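Local coordinates for Tautomerase_3 domain-containing protein (Corynebacterium halotolerans YIM 70093 = DSM 44683, PDB 7M58) that belongs to the cis-3-chloroacrylic acid dehalogenase family of the tautomerase superfamily and probably acts as a hydrolase, assembled from three copies of one chain, at residues Gly10-Gln14 with Glu15-Ala19; Ser71-Thr74 with Ala75-Thr79; Leu132-Ser135 with Leu136-Glu139. All blocks are in the same frame, centred on the assembly; numbering follows the deposited sequence.

Contact 1. Residues Gly10-Gln14 with Glu15-Ala19; sequences GLIDQ and ERRAA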
# COMPACT_ATOMS: atom_id res chain seq x y z
N GLY A 10 -4.58 18.10 -7.86
CA GLY A 10 -5.15 19.42 -7.80
C GLY A 10 -6.02 19.67 -6.60
O GLY A 10 -6.27 20.83 -6.26
N LEU A 11 -6.48 18.62 -5.92
CA LEU A 11 -7.32 18.85 -4.75
C LEU A 11 -6.54 19.47 -3.61
O LEU A 11 -7.06 20.34 -2.90
CB LEU A 11 -7.99 17.55 -4.29
CG LEU A 11 -8.79 17.69 -2.99
CD1 LEU A 11 -10.05 18.53 -3.26
CD2 LEU A 11 -9.16 16.32 -2.45
N ILE A 12 -5.31 19.04 -3.40
CA ILE A 12 -4.51 19.54 -2.29
C ILE A 12 -3.38 20.38 -2.86
O ILE A 12 -2.39 19.83 -3.37
CB ILE A 12 -3.99 18.40 -1.41
CG1 ILE A 12 -5.15 17.44 -1.10
CG2 ILE A 12 -3.37 18.97 -0.14
CD1 ILE A 12 -4.83 16.22 -0.21
N ASP A 13 -3.55 21.71 -2.82
CA ASP A 13 -2.50 22.74 -2.87
C ASP A 13 -1.14 22.28 -2.38
O ASP A 13 -1.05 21.42 -1.51
CB ASP A 13 -2.86 23.91 -1.95
CG ASP A 13 -3.44 25.06 -2.65
OD1 ASP A 13 -3.42 25.06 -3.89
OD2 ASP A 13 -3.94 25.97 -1.95
N GLN A 14 -0.07 22.92 -2.85
CA GLN A 14 1.20 22.70 -2.17
C GLN A 14 1.18 23.24 -0.74
O GLN A 14 1.78 22.64 0.16
CB GLN A 14 2.35 23.30 -2.96
CG GLN A 14 3.70 23.02 -2.32
CD GLN A 14 3.97 21.52 -2.17
OE1 GLN A 14 3.73 20.73 -3.08
NE2 GLN A 14 4.47 21.12 -1.01
N GLU A 15 0.47 24.35 -0.49
CA GLU A 15 0.48 24.87 0.87
C GLU A 15 -0.50 24.15 1.79
O GLU A 15 -0.31 24.18 3.02
CB GLU A 15 0.15 26.36 0.91
CG GLU A 15 -1.31 26.67 1.18
CD GLU A 15 -1.62 28.16 1.11
OE1 GLU A 15 -1.23 28.86 2.07
OE2 GLU A 15 -2.25 28.61 0.12
N ARG A 16 -1.52 23.52 1.23
CA ARG A 16 -2.42 22.66 1.98
C ARG A 16 -1.80 21.28 2.16
O ARG A 16 -2.03 20.63 3.17
CB ARG A 16 -3.73 22.57 1.20
CG ARG A 16 -4.54 23.88 1.11
CD ARG A 16 -6.04 23.86 1.41
NE ARG A 16 -6.59 25.22 1.46
CZ ARG A 16 -7.89 25.51 1.56
NH1 ARG A 16 -8.80 24.53 1.53
NH2 ARG A 16 -8.30 26.78 1.62
N ARG A 17 -0.94 20.85 1.23
CA ARG A 17 -0.09 19.68 1.48
C ARG A 17 0.83 19.92 2.66
O ARG A 17 1.07 19.01 3.46
CB ARG A 17 0.78 19.33 0.25
CG ARG A 17 0.13 18.68 -0.94
CD ARG A 17 1.25 18.46 -1.96
NE ARG A 17 0.87 17.70 -3.15
CZ ARG A 17 1.66 17.53 -4.21
NH1 ARG A 17 2.87 18.07 -4.23
NH2 ARG A 17 1.25 16.81 -5.24
N ALA A 18 1.41 21.12 2.73
CA ALA A 18 2.28 21.45 3.85
C ALA A 18 1.51 21.43 5.16
O ALA A 18 2.00 20.93 6.18
CB ALA A 18 2.90 22.82 3.62
N ALA A 19 0.27 21.94 5.15
CA ALA A 19 -0.55 21.97 6.35
C ALA A 19 -0.99 20.56 6.75
O ALA A 19 -1.03 20.24 7.94
CB ALA A 19 -1.77 22.88 6.14
O HOH W 1 -1.58 16.53 -3.25
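I12 lays its CG2 methyl against the first turn of helix 14-31, touching R17 at the backbone N (3.4 Å from CG2) and at CG. This methyl stands anti to the I12 backbone N (CG1 takes the other branch, chi1 -48°), which directs it at the R17 stem. The I12 side chain also touches V5 and S7 of strand 2-8 and F43 of its parallel neighbour 40-46, the two strands that helix 14-31 joins in a beta-alpha-beta crossover.

Two backbone bonds form the first helical turn: R17 N to D13 O (2.8 Å) and A18 N to Q14 O (3.0 Å). D13 is the N-cap residue, yet its carboxylate makes no capping bond; instead D13 CB packs on R16 CG at 3.5 Å. D13 OD2 lies 3.8 Å from E15 OE2, a pair of like charges, and 4.4 Å from R16 NE, well out of the guanidinium plane, so only charge attraction is at work there. R16 forms a salt bridge with E94.

The R17 chain runs extended from CG to NE and crosses Q14. R17 NH1 donates to Q14 OE1 (3.0 Å) from within the carbonyl plane, but OE1 sits out of the guanidinium plane, bending the bond (136°). The flat groups stand 85° apart; R17 NE donates in-plane to a water at 2.7 Å. R17 NH2 makes salt bridges to D45 and to D47 of the second subunit, whose G49 carbonyl accepts from Q14 NE2. With NE, NH1 and NH2 all engaged, the buried guanidinium is fixed in rotation, and its charge is probably balanced by two carboxylates at a subunit boundary.

Contact 2. Residues Ser71-Thr74 with Ala75-Thr79; sequences SGRT and AQQKT. With SO4 (sulfate ion), chain D.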
# COMPACT_ATOMS: atom_id res chain seq x y z
N SER A 71 2.88 -2.14 15.03
CA SER A 71 1.98 -2.87 15.92
C SER A 71 2.47 -2.76 17.36
O SER A 71 3.62 -2.42 17.64
CB SER A 71 1.84 -4.32 15.46
OG SER A 71 3.06 -4.79 14.94
N GLY A 72 1.54 -3.01 18.30
CA GLY A 72 1.84 -2.95 19.72
C GLY A 72 1.23 -1.77 20.45
O GLY A 72 1.44 -1.63 21.66
N ARG A 73 0.46 -0.94 19.76
CA ARG A 73 -0.18 0.23 20.34
C ARG A 73 -1.53 -0.16 20.92
O ARG A 73 -2.16 -1.14 20.48
CB ARG A 73 -0.36 1.33 19.29
CG ARG A 73 0.90 1.72 18.53
CD ARG A 73 1.24 3.18 18.78
NE ARG A 73 2.53 3.52 18.22
CZ ARG A 73 3.34 4.42 18.76
NH1 ARG A 73 3.00 5.06 19.87
NH2 ARG A 73 4.51 4.68 18.19
N THR A 74 -1.99 0.60 21.91
CA THR A 74 -3.26 0.28 22.54
C THR A 74 -4.40 0.53 21.57
O THR A 74 -4.30 1.33 20.64
CB THR A 74 -3.47 1.11 23.81
OG1 THR A 74 -3.77 2.46 23.45
CG2 THR A 74 -2.24 1.08 24.70
N ALA A 75 -5.50 -0.18 21.80
CA ALA A 75 -6.71 0.04 21.02
C ALA A 75 -7.12 1.50 21.08
O ALA A 75 -7.59 2.06 20.08
CB ALA A 75 -7.83 -0.86 21.52
N GLN A 76 -6.97 2.14 22.24
CA GLN A 76 -7.48 3.50 22.37
C GLN A 76 -6.70 4.50 21.53
O GLN A 76 -7.30 5.28 20.79
CB GLN A 76 -7.48 3.94 23.83
CG GLN A 76 -8.23 5.25 24.04
CD GLN A 76 -8.52 5.56 25.49
OE1 GLN A 76 -7.81 5.10 26.40
NE2 GLN A 76 -9.58 6.33 25.73
N GLN A 77 -5.36 4.45 21.56
CA GLN A 77 -4.64 5.43 20.75
C GLN A 77 -4.88 5.19 19.26
O GLN A 77 -5.02 6.15 18.50
CB GLN A 77 -3.14 5.51 21.12
CG GLN A 77 -2.30 4.25 21.16
CD GLN A 77 -0.88 4.48 21.72
OE1 GLN A 77 -0.53 5.58 22.16
NE2 GLN A 77 -0.05 3.45 21.67
N LYS A 78 -4.98 3.93 18.83
CA LYS A 78 -5.29 3.66 17.43
C LYS A 78 -6.61 4.31 17.01
O LYS A 78 -6.64 5.12 16.08
CB LYS A 78 -5.34 2.16 17.16
CG LYS A 78 -3.98 1.54 16.89
CD LYS A 78 -4.12 0.10 16.45
CE LYS A 78 -3.79 -0.82 17.60
NZ LYS A 78 -4.28 -2.18 17.33
N THR A 79 -7.69 4.02 17.72
CA THR A 79 -8.98 4.57 17.28
C THR A 79 -8.99 6.09 17.46
O THR A 79 -9.61 6.81 16.68
CB THR A 79 -10.13 3.93 18.04
OG1 THR A 79 -9.89 4.06 19.44
CG2 THR A 79 -10.26 2.42 17.66
S SO4 D . 4.54 4.31 14.67
O1 SO4 D . 3.83 3.20 15.42
O2 SO4 D . 3.72 4.71 13.48
O3 SO4 D . 5.92 3.87 14.22
O4 SO4 D . 4.60 5.59 15.48
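R73 and T74 meet the first turn of helix 75-92 chiefly through the side chain of Q77 and the stem of K78. T74 is the N-cap: with chi1 at 73°, its OG1 sits between its backbone N and carbonyl carbon and receives Q77 N at 3.2 Å, almost straight (175°). The T74 carbonyl accepts K78 N, also at 3.2 Å, starting the helical ladder.

Van der Waals contacts flank this cap. Q77 CG rests 3.3 Å from T74 OG1, and the Q77 chain crosses the R73 stem at about a right angle. K78 CE passes 3.3 Å from R73 O, while its ammonium goes on to a salt bridge with E106.

Charge-assisted hydrogen bonds lie at the far end of R73, where the chain bends at chi2 (-118°) toward a sulfate ion, probably from the crystallisation liquor. NE donates to sulfate O1 at 3.1 Å and NH2 adds a weak bond to the same oxygen. R70 and H28 also hydrogen-bond the ion. Two arginines and a histidine thus form an anion site reached by the R73 side chain, away from the helix start, consistent with a pocket suited to a carboxylate substrate, and the sulfate's negative charge probably allows R70 and R73 to gather so closely.

Contact 3. Residues Leu132-Ser135 with Leu136-Glu139; sequences LPQS and LQEE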
# COMPACT_ATOMS: atom_id res chain seq x y z
N LEU A 132 21.93 5.15 18.13
CA LEU A 132 22.34 5.76 16.88
C LEU A 132 23.73 6.40 17.02
O LEU A 132 24.15 6.77 18.11
CB LEU A 132 21.31 6.79 16.42
CG LEU A 132 19.87 6.25 16.38
CD1 LEU A 132 18.90 7.25 15.81
CD2 LEU A 132 19.82 4.98 15.53
N PRO A 133 24.47 6.51 15.91
CA PRO A 133 25.71 7.30 15.95
C PRO A 133 25.44 8.75 16.32
O PRO A 133 24.44 9.34 15.91
CB PRO A 133 26.27 7.16 14.53
CG PRO A 133 25.13 6.60 13.70
CD PRO A 133 24.31 5.78 14.64
N GLN A 134 26.40 9.32 17.06
CA GLN A 134 26.23 10.64 17.65
C GLN A 134 25.86 11.70 16.61
O GLN A 134 25.12 12.65 16.92
CB GLN A 134 27.50 11.02 18.41
CG GLN A 134 27.38 12.36 19.11
CD GLN A 134 28.33 12.51 20.27
OE1 GLN A 134 29.47 12.96 20.11
NE2 GLN A 134 27.88 12.12 21.46
N SER A 135 26.38 11.59 15.39
CA SER A 135 26.07 12.59 14.38
C SER A 135 24.62 12.43 13.92
O SER A 135 23.94 13.41 13.62
CB SER A 135 27.02 12.48 13.18
OG SER A 135 27.18 11.13 12.78
N LEU A 136 24.14 11.19 13.83
CA LEU A 136 22.73 10.98 13.55
C LEU A 136 21.87 11.45 14.72
O LEU A 136 20.78 12.00 14.51
CB LEU A 136 22.46 9.51 13.25
CG LEU A 136 21.04 9.16 12.80
CD1 LEU A 136 20.64 9.96 11.56
CD2 LEU A 136 20.90 7.65 12.54
N GLN A 137 22.36 11.28 15.95
CA GLN A 137 21.61 11.72 17.12
C GLN A 137 21.30 13.21 17.05
O GLN A 137 20.19 13.64 17.42
CB GLN A 137 22.38 11.40 18.39
CG GLN A 137 22.27 9.96 18.83
CD GLN A 137 22.97 9.68 20.13
OE1 GLN A 137 23.94 10.33 20.49
NE2 GLN A 137 22.47 8.72 20.87
N GLU A 138 22.26 14.01 16.61
CA GLU A 138 22.07 15.45 16.69
C GLU A 138 21.37 16.04 15.47
O GLU A 138 20.74 17.10 15.59
CB GLU A 138 23.41 16.13 16.99
CG GLU A 138 23.98 15.66 18.37
CD GLU A 138 22.93 15.70 19.55
OE1 GLU A 138 22.43 16.81 19.87
OE2 GLU A 138 22.62 14.62 20.14
N GLU A 139 21.39 15.39 14.31
CA GLU A 139 20.50 15.84 13.24
C GLU A 139 19.05 15.55 13.59
O GLU A 139 18.17 16.39 13.36
CB GLU A 139 20.85 15.22 11.88
CG GLU A 139 22.32 14.97 11.67
CD GLU A 139 22.63 14.16 10.40
OE1 GLU A 139 23.06 14.79 9.41
OE2 GLU A 139 22.44 12.92 10.39
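L132 and P133 lead into the C-terminal helix 134-142, where L136 and Q137 fold back over them in an N-terminal helical turn with P133 at the N-cap position. Backbone pairing carries the turn. P133 O accepts Q137 N at 2.8 Å, with the donor in the carbonyl plane, and Q134 O accepts E138 N at 3.2 Å from a position tilted 31° out of its plane. S135 O receives E139 N in a weaker bond of 3.3 Å. As a proline, P133 has no N-H of its own to give.

Among the side-chain polar groups, the Q137 amide finds its partner outside this turn: NE2 donates to the carbonyl of F129 at the end of helix 125-129, tying the two helices together.

The apolar side is built by L132, P133 and L136. L136 has CG anti to its backbone N (chi1 -174°), which brings CD2 against L132 CB and CD1; P133 CG lies beside L136 CB, and E98 of the second subunit packs on L136. The two buried leucines cross at an angle, meeting through methyl carbons, L132 CD1 and L136 CD2, 3.9 Å apart.

How the contacts relate
The contacts follow one another along the chain, each at the start of a different helix. Contact 1 links strand 2-8 to helix 14-31, and contact 2 links strand 63-70 to helix 75-92; these two strands are antiparallel neighbours in the four-stranded sheet. Accordingly the two helix starts lie on opposite sides of the chain's centre, their own centres 29 Å apart. Contact 3 belongs to helix 134-142 near the C-terminus, with its centre 32 Å from that of contact 1 and 29 Å from that of contact 2. None touches another. Contacts 1 and 3 both reach the second subunit, whereas T79 of contact 2 packs on the third, so all three helix starts lie near subunit boundaries.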